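Local structure of thioredoxin (TrxA-1) (Sulfolobus solfataricus, 3TCO) at residues T6-E11 with F56-V61; N21-V26 with S102-Y107; H37-I42 with V92-E97; P41-V46 with D98-T103; I76-I81 with V88-G93. The protein probably reduces disulfide bonds in other proteins, using a redox-active cysteine pair that forms a disulfide in this structure. All coordinates share one frame; numbering follows the deposited sequence.

Interaction 1 of 5, residues T6-E11 with F56-V61; sequences TLVLTE and FGRLNV
Thr6 and Arg58 cross side chain to side chain at the margin of the sheet. Arg58 NE gives its hydrogen to Thr6 OG1 at 3.0 Å, and the hydroxyl oxygen lies at the rim of the guanidinium, only 10° out of its plane. Thr6 OG1 sits between its own backbone N and carbonyl carbon (chi1 63°), a rotation that turns it to NE; the same oxygen is hydrogen-bonded to Asp4, so the acid, hydroxyl and guanidinium form a short polar chain. The Arg58 chain bends at chi3 (-67°), which sets NE beside that hydroxyl. Arg58 NH2 comes obliquely to 3.6 Å from Val8 CG2. A water that donates to Thr6 O lies near the guanidinium plane and is held weakly by NH2. With an alanine at Arg58, Thr6 OG1 would probably lose its bond from NE, keeping the one to Asp4, and the Val8 methyl its cover.

These side chains decorate a parallel pairing of strand 7-8 with strand 55-60, which places the short N-terminal strand on the outer margin of the thioredoxin-fold sheet. Phe56 O accepts from Leu7 N, Leu7 O from Arg58 N at 2.8 Å, and Arg58 O from Leu9 N. Leu9 turns inward: its CD1 lies 3.8 Å from Gly57 CA, where a side chain on residue 57 would collide with that methyl. Further on, Leu59 CD1 approaches Leu9 O at 3.5 Å, while a second water bridges Leu9 O and Asn60 N.

Interaction 2 of 5, residues N21-V26 with S102-Y107; sequences NKLVLV and STVNKY. With EDO (1,2-ethanediol), chain F.
Leu23 and Leu25 of a central strand press against Val104 and Tyr107 of the C-terminal helix, the packing of helix on sheet that, together with helix 34-49, covers one face of the sheet in the thioredoxin fold. Strand 23-26 and helix 102-107 run nearly antiparallel, at 155°, with their axes 9.9 Å apart.

The contact is chiefly apolar. Val104 divides its two methyls between the leucines: CG1 lies 3.9 Å from Leu23 CD2, whereas CG2 meets Leu25 CD2 at 4.1 Å. Leu23 CG is anti to the backbone N (chi1 169°), which directs the branch to the helix; its other methyl, CD1, lies 4.1 Å from Tyr107 CB. In each of these three pairs the side chains cross at about a right angle. Ile81 and Val83 of strand 78-83 and Phe56 of strand 55-60 continue the same hydrophobic layer.

Polar groups gather at the helix end. The extended Lys22 chain runs out toward the last turn and sets its CE 3.2 Å from Tyr107 O. Lys106 lays its CG over the centre of the Tyr107 ring, and its NZ donates to both oxygens of a 1,2-ethanediol, probably from the crystallisation liquor, with the shorter bond, 2.8 Å, going to O1.

Interaction 3 of 5, residues H37-I42 with V92-E97; sequences HLYEPI and VGAVDE
Tyr39 holds CG anti to its backbone N (chi1 175°), which sends the ring from helix 34-49 toward Ala94 and Val95. In Ile42 it is CG2 that stands anti to the backbone N, and this branch meets Glu97. Ala94 CA stands over one face of the Tyr39 ring, 4.2 Å from its centroid and 27° off the ring normal, a CH-pi contact. Beside it, Ala94 CB touches Tyr39 CB at 3.7 Å. The backbone also comes close, with Val95 N 3.6 Å from Tyr39 CD1. One turn along the helix, Ile42 crosses Glu97 at about a right angle, its CG2 resting 3.9 Å from Glu97 CB.

The phenol oxygen is hydrogen-bonded to Thr79 OG1 of strand 78-83. A leucine in place of Tyr39 would probably leave Thr79 without this partner and Ala94 CA without an aromatic face to rest on. The tyrosine also lies near, though not touching, the Cys33-Cys36 disulfide at the start of its own helix.

The loop thus passes from strand 86-92 to helix 97-107 over the flank of helix 34-49, with Tyr39 reaching to Leu100 of the C-terminal helix, Asp27 of strand 23-29 and Pro77 just before strand 78-83.

Interaction 4 of 5, residues P41-V46 with D98-T103; sequences PIYKKV and DTLEST
Helices 41-46 and 98-103 run in roughly the same direction, their segment axes crossing at -33° and coming within 10.3 Å. The backbones draw nearest at Val46 and Glu101, whose CA atoms are 6.6 Å apart. Near its start the first segment is kinked at Pro41 and Ile42, neither N being bonded to the turn before; Pro41 has no hydrogen to give. Regular bonding resumes with Lys45 N to Pro41 O and Val46 N to Ile42 O.

Leu100 and Val46 carry the contact, each directed at the other helix. Leu100 CG is anti to the backbone N (chi1 -173°), and its CD2 methyl meets Val46 CG2 at 3.8 Å. Leu100 CD2 also lies 4.2 Å from Tyr43 CD1, oblique to the ring. Val46 CG2 meets the aliphatic part of Glu101 as well, with Glu101 CG at 3.7 Å. The extended Glu101 chain carries its carboxylate onward to a salt bridge with Lys49, one turn farther along the first helix, so an apolar stem and a charged end both serve the pairing. On the second helix Thr103 OG1 donates to Thr99 O at 2.7 Å, and Thr103 N reaches that oxygen from the opposite face of the carbonyl plane.

Toward the sheet, Tyr43 and Phe56 meet edge-to-face and Leu100 touches Leu25. Two helices side by side on one face of the central sheet are characteristic of the thioredoxin fold.

Interaction 5 of 5, residues I76-I81 with V88-G93; sequences IPTTLI and VDSLVG
Ile81 faces both Val88 and Asp89 in a classic beta bulge of the antiparallel hairpin formed by strands 78-83 and 86-92, the C-terminal hairpin of the thioredoxin fold. Ile81 O takes Val88 N at 2.8 Å, nearly along the C=O axis, and Asp89 N more weakly at 3.4 Å. Ile81 N in turn donates to Asp89 O.

Beyond the bulge, Thr79 and Leu91 form a hydrogen-bonded pair: Thr79 N donates to Leu91 O at 2.7 Å, and Leu91 N returns to Thr79 O from above the carbonyl plane. Pro77, the cis-proline of the thioredoxin fold, touches Cys33 and Cys36 of the redox disulfide and offers its O to Gly93 N. A water accepts from Thr79 OG1 and donates to Leu91 O and Gly93 O, tying the strand end together; Thr79 OG1 is also bonded to Tyr39 OH. Thr78 OG1 is engaged by Asn75 O, while Asp89 OD1 accepts Ser90 N on its anti side.

On the side of the sheet bearing Thr79 and Ile81, Ile81 CG2 packs 3.6 Å from Val88 CG2, and Ile81 CD1 meets Leu91 CD1 at 3.7 Å. On the other side, Ser90 OG lies 3.3 Å from Thr78 CG2.

Interactions 1 and 5 lie at the two margins of the mixed sheet, their centres about 13 Å apart, and strand 23-29 of interaction 2 runs between them, bonded through Leu25 to Gly57 and through Val26 to Leu80. Interaction 2 sets the last helix on the sheet, interaction 4 pairs it with helix 34-49, and interaction 3 packs the loop leading into it on helix 34-49; 3 and 4 have centres about 8 Å apart and share Pro41 and Ile42. Along the chain interaction 1 closes before interaction 5 opens, whereas interaction 2 spans from an early strand to the last helix. N-terminal and C-terminal portions are thereby joined into one compact thioredoxin domain carrying the Cys33-Cys36 disulfide.

Interaction 1 of 5, residues T6-E11 with F56-V61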
# COMPACT_ATOMS: atom_id res chain seq x y z
N THR A 6 3.43 -5.79 7.54
CA THR A 6 3.59 -4.88 6.42
C THR A 6 5.08 -4.81 6.09
O THR A 6 5.92 -5.10 6.93
CB THR A 6 3.06 -3.47 6.73
OG1 THR A 6 3.82 -2.88 7.80
CG2 THR A 6 1.59 -3.55 7.11
N LEU A 7 5.38 -4.40 4.87
CA LEU A 7 6.75 -4.34 4.38
C LEU A 7 7.18 -2.97 3.91
O LEU A 7 6.52 -2.36 3.06
CB LEU A 7 6.91 -5.33 3.21
CG LEU A 7 8.19 -5.26 2.37
CD1 LEU A 7 9.35 -5.80 3.15
CD2 LEU A 7 8.01 -6.06 1.08
N VAL A 8 8.30 -2.49 4.43
CA VAL A 8 8.84 -1.21 4.01
C VAL A 8 9.37 -1.32 2.57
O VAL A 8 10.13 -2.22 2.23
CB VAL A 8 10.00 -0.76 4.93
CG1 VAL A 8 10.64 0.51 4.37
CG2 VAL A 8 9.48 -0.50 6.35
N LEU A 9 8.95 -0.39 1.72
CA LEU A 9 9.39 -0.37 0.34
C LEU A 9 10.18 0.89 0.05
O LEU A 9 9.84 1.96 0.55
CB LEU A 9 8.19 -0.40 -0.60
CG LEU A 9 7.33 -1.67 -0.65
CD1 LEU A 9 6.08 -1.46 -1.50
CD2 LEU A 9 8.19 -2.79 -1.18
N THR A 10 11.24 0.74 -0.75
CA THR A 10 12.05 1.87 -1.21
C THR A 10 12.43 1.52 -2.65
O THR A 10 12.02 0.49 -3.19
CB THR A 10 13.36 2.06 -0.43
OG1 THR A 10 14.24 0.97 -0.69
CG2 THR A 10 13.09 2.15 1.08
N GLU A 11 13.21 2.39 -3.28
CA GLU A 11 13.65 2.13 -4.65
C GLU A 11 14.44 0.84 -4.70
O GLU A 11 14.55 0.20 -5.74
CB GLU A 11 14.51 3.30 -5.14
CG GLU A 11 13.96 4.02 -6.36
CD GLU A 11 14.23 5.53 -6.29
OE1 GLU A 11 15.35 5.92 -5.90
OE2 GLU A 11 13.32 6.31 -6.65
N PHE A 56 1.62 -6.27 1.73
CA PHE A 56 1.13 -4.97 2.13
C PHE A 56 2.32 -4.06 2.39
O PHE A 56 2.81 -3.95 3.52
CB PHE A 56 0.23 -5.08 3.37
CG PHE A 56 -1.13 -5.69 3.09
CD1 PHE A 56 -1.24 -7.01 2.70
CD2 PHE A 56 -2.29 -4.93 3.22
CE1 PHE A 56 -2.49 -7.58 2.42
CE2 PHE A 56 -3.55 -5.48 2.95
CZ PHE A 56 -3.65 -6.81 2.55
N GLY A 57 2.77 -3.41 1.33
CA GLY A 57 3.91 -2.52 1.44
C GLY A 57 3.53 -1.16 1.97
O GLY A 57 2.36 -0.78 1.99
N ARG A 58 4.55 -0.43 2.41
CA ARG A 58 4.39 0.92 2.93
C ARG A 58 5.51 1.72 2.30
O ARG A 58 6.67 1.30 2.31
CB ARG A 58 4.53 0.95 4.46
CG ARG A 58 3.42 0.21 5.18
CD ARG A 58 3.42 0.47 6.68
NE ARG A 58 4.59 -0.06 7.36
CZ ARG A 58 5.58 0.69 7.84
NH1 ARG A 58 5.54 2.01 7.71
NH2 ARG A 58 6.59 0.12 8.49
N LEU A 59 5.15 2.85 1.72
CA LEU A 59 6.13 3.72 1.09
C LEU A 59 6.03 5.08 1.78
O LEU A 59 5.01 5.77 1.67
CB LEU A 59 5.84 3.88 -0.40
CG LEU A 59 6.83 4.67 -1.26
CD1 LEU A 59 7.93 3.75 -1.83
CD2 LEU A 59 6.05 5.31 -2.41
N ASN A 60 7.06 5.45 2.52
CA ASN A 60 7.04 6.76 3.15
C ASN A 60 7.37 7.74 2.02
O ASN A 60 8.44 7.65 1.42
CB ASN A 60 8.06 6.85 4.27
CG ASN A 60 8.07 8.20 4.93
OD1 ASN A 60 8.36 9.21 4.28
ND2 ASN A 60 7.73 8.24 6.22
N VAL A 61 6.44 8.63 1.72
CA VAL A 61 6.65 9.56 0.61
C VAL A 61 7.81 10.53 0.76
O VAL A 61 8.39 10.91 -0.24
CB VAL A 61 5.35 10.36 0.26
CG1 VAL A 61 4.24 9.39 -0.18
CG2 VAL A 61 4.90 11.19 1.44
O HOH W 1 6.96 -3.18 8.95
O HOH W 2 9.19 3.49 2.89

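Interaction 2 of 5, residues N21-V26 with S102-Y107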
# COMPACT_ATOMS: atom_id res chain seq x y z
N ASN A 21 5.18 -10.82 -7.01
CA ASN A 21 4.09 -11.17 -6.11
C ASN A 21 2.80 -10.84 -6.85
O ASN A 21 2.69 -9.77 -7.46
CB ASN A 21 4.18 -10.36 -4.81
CG ASN A 21 5.31 -10.83 -3.91
OD1 ASN A 21 5.24 -11.90 -3.32
ND2 ASN A 21 6.37 -10.02 -3.82
N LYS A 22 1.82 -11.75 -6.83
CA LYS A 22 0.57 -11.50 -7.54
C LYS A 22 -0.15 -10.22 -7.13
O LYS A 22 -0.53 -9.42 -7.97
CB LYS A 22 -0.39 -12.68 -7.40
CG LYS A 22 -1.77 -12.38 -7.99
CD LYS A 22 -2.73 -13.56 -7.89
CE LYS A 22 -4.09 -13.17 -8.47
NZ LYS A 22 -5.00 -14.33 -8.62
N LEU A 23 -0.35 -10.04 -5.82
CA LEU A 23 -1.03 -8.85 -5.33
C LEU A 23 -0.16 -8.10 -4.34
O LEU A 23 0.28 -8.65 -3.32
CB LEU A 23 -2.37 -9.23 -4.65
CG LEU A 23 -3.05 -8.10 -3.85
CD1 LEU A 23 -3.48 -6.97 -4.80
CD2 LEU A 23 -4.27 -8.63 -3.11
N VAL A 24 0.07 -6.83 -4.65
CA VAL A 24 0.88 -5.99 -3.78
C VAL A 24 0.19 -4.64 -3.59
O VAL A 24 -0.18 -3.98 -4.56
CB VAL A 24 2.28 -5.72 -4.39
CG1 VAL A 24 3.10 -4.85 -3.43
CG2 VAL A 24 3.02 -7.05 -4.64
N LEU A 25 -0.00 -4.26 -2.33
CA LEU A 25 -0.61 -2.98 -2.00
C LEU A 25 0.49 -2.09 -1.46
O LEU A 25 1.45 -2.58 -0.87
CB LEU A 25 -1.72 -3.14 -0.94
CG LEU A 25 -2.96 -3.93 -1.38
CD1 LEU A 25 -2.74 -5.42 -1.12
CD2 LEU A 25 -4.17 -3.44 -0.59
N VAL A 26 0.34 -0.79 -1.66
CA VAL A 26 1.36 0.14 -1.19
C VAL A 26 0.72 1.33 -0.50
O VAL A 26 0.11 2.18 -1.16
CB VAL A 26 2.23 0.67 -2.37
CG1 VAL A 26 3.38 1.53 -1.81
CG2 VAL A 26 2.78 -0.49 -3.19
N SER A 102 -12.54 -6.00 0.77
CA SER A 102 -13.30 -6.34 -0.43
C SER A 102 -12.39 -6.29 -1.66
O SER A 102 -12.45 -7.17 -2.54
CB SER A 102 -14.46 -5.35 -0.60
OG SER A 102 -15.25 -5.70 -1.72
N THR A 103 -11.53 -5.27 -1.70
CA THR A 103 -10.61 -5.10 -2.82
C THR A 103 -9.60 -6.23 -2.87
O THR A 103 -9.32 -6.79 -3.94
CB THR A 103 -9.87 -3.76 -2.70
OG1 THR A 103 -10.82 -2.69 -2.70
CG2 THR A 103 -8.93 -3.57 -3.88
N VAL A 104 -9.04 -6.58 -1.72
CA VAL A 104 -8.08 -7.67 -1.64
C VAL A 104 -8.72 -8.98 -2.12
O VAL A 104 -8.17 -9.67 -2.99
CB VAL A 104 -7.56 -7.84 -0.20
CG1 VAL A 104 -6.70 -9.10 -0.10
CG2 VAL A 104 -6.74 -6.60 0.20
N ASN A 105 -9.87 -9.32 -1.54
CA ASN A 105 -10.57 -10.54 -1.92
C ASN A 105 -10.79 -10.59 -3.42
O ASN A 105 -10.56 -11.61 -4.07
CB ASN A 105 -11.90 -10.62 -1.18
CG ASN A 105 -12.72 -11.81 -1.59
OD1 ASN A 105 -13.70 -11.68 -2.33
ND2 ASN A 105 -12.33 -13.00 -1.13
N LYS A 106 -11.23 -9.47 -3.98
CA LYS A 106 -11.48 -9.37 -5.41
C LYS A 106 -10.26 -9.73 -6.27
O LYS A 106 -10.38 -10.43 -7.27
CB LYS A 106 -11.93 -7.94 -5.73
CG LYS A 106 -11.97 -7.58 -7.20
CD LYS A 106 -12.87 -6.37 -7.43
CE LYS A 106 -12.37 -5.13 -6.70
NZ LYS A 106 -13.24 -3.96 -6.97
N TYR A 107 -9.09 -9.27 -5.86
CA TYR A 107 -7.90 -9.55 -6.64
C TYR A 107 -7.16 -10.84 -6.34
O TYR A 107 -6.24 -11.19 -7.07
CB TYR A 107 -6.95 -8.35 -6.58
CG TYR A 107 -7.53 -7.15 -7.26
CD1 TYR A 107 -7.67 -5.94 -6.59
CD2 TYR A 107 -7.97 -7.23 -8.59
CE1 TYR A 107 -8.23 -4.83 -7.23
CE2 TYR A 107 -8.53 -6.13 -9.23
CZ TYR A 107 -8.66 -4.94 -8.55
OH TYR A 107 -9.21 -3.85 -9.17
C1 EDO F . -13.18 -2.74 -10.57
O1 EDO F . -13.57 -3.81 -9.71
C2 EDO F . -13.48 -1.41 -9.89
O2 EDO F . -12.76 -1.34 -8.65

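Interaction 3 of 5, residues H37-I42 with V92-E97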
# COMPACT_ATOMS: atom_id res chain seq x y z
N HIS A 37 -2.19 8.51 9.94
CA HIS A 37 -2.06 7.93 11.26
C HIS A 37 -3.32 7.14 11.64
O HIS A 37 -3.25 6.09 12.27
CB HIS A 37 -1.78 9.05 12.27
CG HIS A 37 -1.69 8.59 13.69
ND1 HIS A 37 -2.80 8.50 14.51
CD2 HIS A 37 -0.63 8.19 14.44
CE1 HIS A 37 -2.42 8.06 15.70
NE2 HIS A 37 -1.11 7.87 15.68
N LEU A 38 -4.48 7.65 11.23
CA LEU A 38 -5.74 6.98 11.52
C LEU A 38 -5.95 5.75 10.64
O LEU A 38 -6.62 4.80 11.05
CB LEU A 38 -6.89 7.96 11.33
CG LEU A 38 -6.97 9.05 12.41
CD1 LEU A 38 -8.06 10.05 12.07
CD2 LEU A 38 -7.24 8.39 13.76
N TYR A 39 -5.38 5.76 9.45
CA TYR A 39 -5.50 4.64 8.51
C TYR A 39 -4.53 3.47 8.82
O TYR A 39 -4.85 2.30 8.60
CB TYR A 39 -5.26 5.16 7.09
CG TYR A 39 -5.23 4.14 5.98
CD1 TYR A 39 -6.27 3.22 5.83
CD2 TYR A 39 -4.20 4.14 5.04
CE1 TYR A 39 -6.28 2.33 4.76
CE2 TYR A 39 -4.21 3.25 3.96
CZ TYR A 39 -5.25 2.35 3.82
OH TYR A 39 -5.28 1.51 2.73
N GLU A 40 -3.36 3.80 9.36
CA GLU A 40 -2.35 2.78 9.63
C GLU A 40 -2.80 1.50 10.34
O GLU A 40 -2.52 0.40 9.86
CB GLU A 40 -1.16 3.41 10.35
CG GLU A 40 -0.53 4.57 9.56
CD GLU A 40 -0.23 4.21 8.10
OE1 GLU A 40 0.57 3.27 7.87
OE2 GLU A 40 -0.78 4.87 7.18
N PRO A 41 -3.51 1.61 11.48
CA PRO A 41 -3.93 0.37 12.15
C PRO A 41 -4.90 -0.49 11.32
O PRO A 41 -4.92 -1.72 11.43
CB PRO A 41 -4.54 0.87 13.46
CG PRO A 41 -5.06 2.22 13.10
CD PRO A 41 -3.94 2.79 12.25
N ILE A 42 -5.71 0.17 10.49
CA ILE A 42 -6.66 -0.54 9.63
C ILE A 42 -5.87 -1.27 8.54
O ILE A 42 -6.13 -2.43 8.23
CB ILE A 42 -7.66 0.44 8.98
CG1 ILE A 42 -8.50 1.12 10.07
CG2 ILE A 42 -8.53 -0.28 7.97
CD1 ILE A 42 -9.23 0.16 10.99
N VAL A 92 -7.29 6.97 -2.87
CA VAL A 92 -6.89 8.17 -2.15
C VAL A 92 -7.69 8.39 -0.87
O VAL A 92 -8.91 8.34 -0.89
CB VAL A 92 -7.03 9.42 -3.07
CG1 VAL A 92 -6.60 10.68 -2.32
CG2 VAL A 92 -6.19 9.23 -4.34
N GLY A 93 -6.99 8.63 0.24
CA GLY A 93 -7.65 8.84 1.52
C GLY A 93 -7.68 7.54 2.30
O GLY A 93 -7.44 6.47 1.73
N ALA A 94 -7.96 7.60 3.59
CA ALA A 94 -8.02 6.39 4.41
C ALA A 94 -9.12 5.47 3.86
O ALA A 94 -10.29 5.85 3.82
CB ALA A 94 -8.31 6.76 5.86
N VAL A 95 -8.76 4.26 3.43
CA VAL A 95 -9.76 3.35 2.88
C VAL A 95 -10.56 2.62 3.97
O VAL A 95 -9.98 2.09 4.92
CB VAL A 95 -9.13 2.28 1.95
CG1 VAL A 95 -8.30 1.31 2.74
CG2 VAL A 95 -10.20 1.52 1.22
N ASP A 96 -11.88 2.62 3.83
CA ASP A 96 -12.75 1.95 4.79
C ASP A 96 -12.28 0.49 4.87
O ASP A 96 -11.92 -0.09 3.85
CB ASP A 96 -14.21 1.98 4.31
CG ASP A 96 -14.80 3.36 4.31
OD1 ASP A 96 -14.10 4.31 4.73
OD2 ASP A 96 -15.96 3.49 3.88
N GLU A 97 -12.33 -0.10 6.05
CA GLU A 97 -11.87 -1.48 6.17
C GLU A 97 -12.63 -2.42 5.24
O GLU A 97 -12.03 -3.31 4.62
CB GLU A 97 -12.00 -1.98 7.60
CG GLU A 97 -11.36 -3.35 7.82
CD GLU A 97 -11.38 -3.80 9.27
OE1 GLU A 97 -11.46 -2.94 10.16
OE2 GLU A 97 -11.29 -5.02 9.51

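Interaction 4 of 5, residues P41-V46 with D98-T103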
# COMPACT_ATOMS: atom_id res chain seq x y z
N PRO A 41 -3.51 1.61 11.48
CA PRO A 41 -3.93 0.37 12.15
C PRO A 41 -4.90 -0.49 11.32
O PRO A 41 -4.92 -1.72 11.43
CB PRO A 41 -4.54 0.87 13.46
CG PRO A 41 -5.06 2.22 13.10
CD PRO A 41 -3.94 2.79 12.25
N ILE A 42 -5.71 0.17 10.49
CA ILE A 42 -6.66 -0.54 9.63
C ILE A 42 -5.87 -1.27 8.54
O ILE A 42 -6.13 -2.43 8.23
CB ILE A 42 -7.66 0.44 8.98
CG1 ILE A 42 -8.50 1.12 10.07
CG2 ILE A 42 -8.53 -0.28 7.97
CD1 ILE A 42 -9.23 0.16 10.99
N TYR A 43 -4.89 -0.57 7.96
CA TYR A 43 -4.06 -1.16 6.91
C TYR A 43 -3.30 -2.35 7.48
O TYR A 43 -3.19 -3.39 6.83
CB TYR A 43 -3.05 -0.14 6.38
CG TYR A 43 -2.28 -0.61 5.17
CD1 TYR A 43 -2.88 -0.68 3.92
CD2 TYR A 43 -0.93 -0.98 5.28
CE1 TYR A 43 -2.16 -1.10 2.80
CE2 TYR A 43 -0.20 -1.41 4.16
CZ TYR A 43 -0.83 -1.46 2.93
OH TYR A 43 -0.13 -1.84 1.81
N LYS A 44 -2.77 -2.19 8.69
CA LYS A 44 -2.04 -3.26 9.37
C LYS A 44 -2.94 -4.46 9.72
O LYS A 44 -2.55 -5.62 9.56
CB LYS A 44 -1.40 -2.71 10.64
CG LYS A 44 -0.19 -1.84 10.36
CD LYS A 44 0.30 -1.14 11.62
CE LYS A 44 1.58 -0.37 11.34
NZ LYS A 44 2.16 0.12 12.61
N LYS A 45 -4.14 -4.15 10.20
CA LYS A 45 -5.10 -5.19 10.56
C LYS A 45 -5.48 -6.06 9.35
O LYS A 45 -5.52 -7.29 9.44
CB LYS A 45 -6.36 -4.54 11.15
CG LYS A 45 -7.44 -5.55 11.51
CD LYS A 45 -8.49 -4.93 12.41
CE LYS A 45 -9.44 -5.99 12.97
NZ LYS A 45 -10.24 -5.48 14.12
N VAL A 46 -5.75 -5.42 8.21
CA VAL A 46 -6.10 -6.18 7.02
C VAL A 46 -4.89 -6.96 6.51
O VAL A 46 -5.02 -8.11 6.08
CB VAL A 46 -6.66 -5.25 5.92
CG1 VAL A 46 -6.97 -6.06 4.64
CG2 VAL A 46 -7.97 -4.61 6.42
N ASP A 98 -13.95 -2.25 5.15
CA ASP A 98 -14.72 -3.13 4.30
C ASP A 98 -14.26 -2.99 2.85
O ASP A 98 -14.07 -3.99 2.16
CB ASP A 98 -16.24 -2.89 4.47
CG ASP A 98 -16.67 -1.47 4.15
OD1 ASP A 98 -15.83 -0.54 4.20
OD2 ASP A 98 -17.87 -1.27 3.87
N THR A 99 -14.04 -1.77 2.39
CA THR A 99 -13.58 -1.55 1.03
C THR A 99 -12.20 -2.18 0.80
O THR A 99 -11.94 -2.78 -0.25
CB THR A 99 -13.50 -0.05 0.71
OG1 THR A 99 -14.81 0.52 0.83
CG2 THR A 99 -12.99 0.18 -0.72
N LEU A 100 -11.31 -2.05 1.77
CA LEU A 100 -9.97 -2.60 1.65
C LEU A 100 -9.98 -4.14 1.59
O LEU A 100 -9.30 -4.75 0.75
CB LEU A 100 -9.11 -2.11 2.83
CG LEU A 100 -7.62 -2.45 2.80
CD1 LEU A 100 -6.99 -1.92 1.51
CD2 LEU A 100 -6.94 -1.85 4.04
N GLU A 101 -10.76 -4.78 2.46
CA GLU A 101 -10.84 -6.24 2.47
C GLU A 101 -11.53 -6.74 1.21
O GLU A 101 -11.15 -7.77 0.63
CB GLU A 101 -11.61 -6.71 3.72
CG GLU A 101 -10.93 -6.29 5.00
CD GLU A 101 -11.76 -6.55 6.25
OE1 GLU A 101 -13.00 -6.46 6.18
OE2 GLU A 101 -11.15 -6.80 7.31
N SER A 102 -12.54 -6.00 0.77
CA SER A 102 -13.30 -6.34 -0.43
C SER A 102 -12.39 -6.29 -1.66
O SER A 102 -12.45 -7.17 -2.54
CB SER A 102 -14.46 -5.35 -0.60
OG SER A 102 -15.25 -5.70 -1.72
N THR A 103 -11.53 -5.27 -1.70
CA THR A 103 -10.61 -5.10 -2.82
C THR A 103 -9.60 -6.23 -2.87
O THR A 103 -9.32 -6.79 -3.94
CB THR A 103 -9.87 -3.76 -2.70
OG1 THR A 103 -10.82 -2.69 -2.70
CG2 THR A 103 -8.93 -3.57 -3.88

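Interaction 5 of 5, residues I76-I81 with V88-G93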
# COMPACT_ATOMS: atom_id res chain seq x y z
N ILE A 76 -2.06 12.19 0.45
CA ILE A 76 -1.88 10.98 1.23
C ILE A 76 -2.90 11.01 2.37
O ILE A 76 -3.32 12.08 2.81
CB ILE A 76 -0.44 10.83 1.81
CG1 ILE A 76 -0.04 12.08 2.61
CG2 ILE A 76 0.56 10.56 0.67
CD1 ILE A 76 1.25 11.90 3.39
N PRO A 77 -3.29 9.83 2.87
CA PRO A 77 -2.74 8.58 2.33
C PRO A 77 -3.28 8.18 0.96
O PRO A 77 -4.35 8.63 0.55
CB PRO A 77 -3.10 7.56 3.40
CG PRO A 77 -4.38 8.09 3.98
CD PRO A 77 -4.13 9.59 4.05
N THR A 78 -2.50 7.37 0.25
CA THR A 78 -2.90 6.83 -1.04
C THR A 78 -2.46 5.37 -1.01
O THR A 78 -1.35 5.07 -0.59
CB THR A 78 -2.18 7.50 -2.23
OG1 THR A 78 -2.73 8.81 -2.44
CG2 THR A 78 -2.38 6.66 -3.49
N THR A 79 -3.34 4.48 -1.45
CA THR A 79 -3.00 3.07 -1.47
C THR A 79 -2.99 2.58 -2.91
O THR A 79 -4.04 2.45 -3.55
CB THR A 79 -4.03 2.25 -0.66
OG1 THR A 79 -4.10 2.75 0.68
CG2 THR A 79 -3.62 0.80 -0.61
N LEU A 80 -1.79 2.34 -3.43
CA LEU A 80 -1.63 1.84 -4.79
C LEU A 80 -1.91 0.35 -4.74
O LEU A 80 -1.57 -0.31 -3.75
CB LEU A 80 -0.19 2.03 -5.26
CG LEU A 80 0.37 3.46 -5.16
CD1 LEU A 80 1.87 3.45 -5.54
CD2 LEU A 80 -0.44 4.37 -6.08
N ILE A 81 -2.54 -0.18 -5.79
CA ILE A 81 -2.80 -1.61 -5.85
C ILE A 81 -2.24 -2.19 -7.14
O ILE A 81 -2.58 -1.76 -8.25
CB ILE A 81 -4.31 -1.92 -5.74
CG1 ILE A 81 -4.84 -1.33 -4.42
CG2 ILE A 81 -4.53 -3.45 -5.80
CD1 ILE A 81 -6.28 -1.55 -4.17
N VAL A 88 -3.55 -1.57 -10.83
CA VAL A 88 -4.96 -1.78 -11.15
C VAL A 88 -5.86 -0.78 -10.43
O VAL A 88 -7.04 -0.68 -10.73
CB VAL A 88 -5.39 -3.22 -10.80
CG1 VAL A 88 -4.48 -4.20 -11.52
CG2 VAL A 88 -5.34 -3.45 -9.28
N ASP A 89 -5.31 -0.06 -9.47
CA ASP A 89 -6.10 0.96 -8.76
C ASP A 89 -5.19 1.79 -7.89
O ASP A 89 -4.04 1.42 -7.63
CB ASP A 89 -7.17 0.31 -7.87
CG ASP A 89 -8.40 1.21 -7.67
OD1 ASP A 89 -8.31 2.45 -7.85
OD2 ASP A 89 -9.47 0.67 -7.32
N SER A 90 -5.71 2.93 -7.45
CA SER A 90 -5.01 3.84 -6.56
C SER A 90 -6.13 4.45 -5.74
O SER A 90 -6.99 5.14 -6.29
CB SER A 90 -4.29 4.93 -7.36
OG SER A 90 -3.63 5.85 -6.49
N LEU A 91 -6.15 4.16 -4.44
CA LEU A 91 -7.19 4.64 -3.54
C LEU A 91 -6.67 5.80 -2.70
O LEU A 91 -5.74 5.64 -1.91
CB LEU A 91 -7.65 3.50 -2.63
CG LEU A 91 -7.99 2.21 -3.39
CD1 LEU A 91 -8.24 1.08 -2.41
CD2 LEU A 91 -9.22 2.46 -4.25
N VAL A 92 -7.29 6.97 -2.87
CA VAL A 92 -6.89 8.17 -2.15
C VAL A 92 -7.69 8.39 -0.87
O VAL A 92 -8.91 8.34 -0.89
CB VAL A 92 -7.03 9.42 -3.07
CG1 VAL A 92 -6.60 10.68 -2.32
CG2 VAL A 92 -6.19 9.23 -4.34
N GLY A 93 -6.99 8.63 0.24
CA GLY A 93 -7.65 8.84 1.52
C GLY A 93 -7.68 7.54 2.30
O GLY A 93 -7.44 6.47 1.73
O HOH W 3 -5.19 5.25 0.96